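Sister chromatid cohesion protein 2 (Saccharomyces cerevisiae, PDB 4XDN) forms a complex with Scc4 that loads cohesin stably onto chromatin, and its N-terminal region, the part modelled here, is sufficient for binding Scc4. Local coordinates at residues R102-R107 against D145-E150. Sequence-based numbering, arbitrary orientation.
Sequences RLVFKR and DSINIE
F105 and I149 are tied together in a parallel strand pair, strand 104-106 beside strand 147-149, with three backbone bonds in the alternating pattern of parallel pairing. F105 N donates to I147 O at 3.0 Å. I149 N returns a bond to F105 O, also at 3.0 Å, and one step on R107 N reaches I149 O at 2.9 Å. N148 CA sits 3.5 Å from F105 O as a CA-H...O contact. On the V104 side of the sheet, a chi1 of -177° sets V104 CG1 anti to the backbone N and turns it to I149, where it packs on I149 CB at 3.5 Å. F105 lies on the other side with N148, the ring bringing an edge to I147 O. Outside the pair, strand 104-106 lies between strand 147-149 and the chain of another protein, to which V104 and K106 are backbone-bonded and whose aromatic side chain meets the F105 ring. R107 bends at chi2 and chi3, carrying its guanidinium over N148 CB, while NH1 turns outside the strand pair to a salt bridge with an acidic side chain of that other chain. Nearer the backbone, R107 CG rests 3.5 Å from E150 CG.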
# COMPACT_ATOMS: atom_id res chain seq x y z
N ARG B 102 18.98 16.26 26.40
CA ARG B 102 20.04 15.32 26.05
C ARG B 102 19.67 14.56 24.78
O ARG B 102 18.64 13.89 24.72
CB ARG B 102 20.31 14.36 27.21
CG ARG B 102 20.68 15.06 28.50
CD ARG B 102 21.49 14.17 29.43
NE ARG B 102 21.96 14.92 30.60
CZ ARG B 102 21.24 15.12 31.70
NH1 ARG B 102 20.01 14.64 31.81
NH2 ARG B 102 21.76 15.82 32.71
N LEU B 103 20.53 14.67 23.77
CA LEU B 103 20.23 14.17 22.44
C LEU B 103 20.28 12.65 22.34
O LEU B 103 21.25 12.02 22.78
CB LEU B 103 21.19 14.78 21.42
CG LEU B 103 21.23 16.32 21.38
CD1 LEU B 103 22.24 16.80 20.35
CD2 LEU B 103 19.84 16.89 21.09
N VAL B 104 19.24 12.08 21.76
CA VAL B 104 19.16 10.65 21.49
C VAL B 104 18.97 10.43 19.99
O VAL B 104 17.92 10.75 19.45
CB VAL B 104 18.01 9.98 22.25
CG1 VAL B 104 18.00 8.47 22.00
CG2 VAL B 104 18.12 10.26 23.74
N PHE B 105 19.99 9.87 19.34
CA PHE B 105 19.97 9.69 17.90
C PHE B 105 19.32 8.37 17.50
O PHE B 105 19.29 7.42 18.29
CB PHE B 105 21.40 9.79 17.35
CG PHE B 105 22.02 11.15 17.54
CD1 PHE B 105 21.79 12.16 16.62
CD2 PHE B 105 22.80 11.42 18.64
CE1 PHE B 105 22.35 13.41 16.79
CE2 PHE B 105 23.37 12.67 18.82
CZ PHE B 105 23.14 13.67 17.90
N LYS B 106 18.82 8.31 16.27
CA LYS B 106 17.99 7.18 15.84
C LYS B 106 18.79 6.01 15.29
O LYS B 106 19.46 6.12 14.26
CB LYS B 106 17.00 7.65 14.77
CG LYS B 106 15.98 8.65 15.27
CD LYS B 106 14.70 8.60 14.45
CE LYS B 106 14.96 8.93 13.00
NZ LYS B 106 13.70 9.29 12.28
N ARG B 107 18.72 4.88 15.99
CA ARG B 107 19.24 3.63 15.49
C ARG B 107 18.48 3.26 14.22
O ARG B 107 17.27 3.08 14.26
CB ARG B 107 19.10 2.52 16.53
CG ARG B 107 19.49 1.12 16.06
CD ARG B 107 20.98 0.95 15.95
NE ARG B 107 21.63 1.13 17.24
CZ ARG B 107 22.93 0.98 17.45
NH1 ARG B 107 23.73 0.64 16.44
NH2 ARG B 107 23.44 1.16 18.66
N ASP B 145 30.14 11.24 23.17
CA ASP B 145 29.75 9.95 23.70
C ASP B 145 28.29 9.77 23.30
O ASP B 145 27.43 9.48 24.13
CB ASP B 145 29.91 9.89 25.21
CG ASP B 145 29.83 8.46 25.74
OD1 ASP B 145 30.39 7.54 25.11
OD2 ASP B 145 29.20 8.26 26.79
N SER B 146 28.02 9.96 22.00
CA SER B 146 26.67 9.96 21.44
C SER B 146 25.89 8.69 21.74
O SER B 146 26.40 7.58 21.61
CB SER B 146 26.74 10.18 19.92
OG SER B 146 27.54 9.18 19.33
N ILE B 147 24.64 8.87 22.17
CA ILE B 147 23.76 7.76 22.51
C ILE B 147 22.84 7.46 21.33
O ILE B 147 22.11 8.33 20.86
CB ILE B 147 22.94 8.07 23.79
CG1 ILE B 147 21.86 7.02 24.01
CG2 ILE B 147 22.32 9.45 23.72
CD1 ILE B 147 21.17 7.14 25.35
N ASN B 148 22.90 6.22 20.84
CA ASN B 148 22.06 5.77 19.74
C ASN B 148 21.06 4.72 20.22
O ASN B 148 21.45 3.72 20.81
CB ASN B 148 22.92 5.21 18.60
CG ASN B 148 23.96 6.19 18.13
OD1 ASN B 148 23.84 7.40 18.33
ND2 ASN B 148 25.01 5.68 17.49
N ILE B 149 19.78 4.97 19.97
CA ILE B 149 18.71 4.17 20.55
C ILE B 149 17.64 3.81 19.52
O ILE B 149 17.44 4.53 18.54
CB ILE B 149 18.07 4.94 21.75
CG1 ILE B 149 18.92 4.74 23.01
CG2 ILE B 149 16.62 4.50 21.99
CD1 ILE B 149 18.32 5.30 24.30
N GLU B 150 16.98 2.67 19.74
CA GLU B 150 15.87 2.22 18.91
C GLU B 150 14.54 2.76 19.40
O GLU B 150 14.41 3.13 20.57
CB GLU B 150 15.82 0.69 18.88
CG GLU B 150 17.03 0.02 18.26
CD GLU B 150 16.95 -1.50 18.30
OE1 GLU B 150 16.00 -2.03 18.92
OE2 GLU B 150 17.83 -2.16 17.73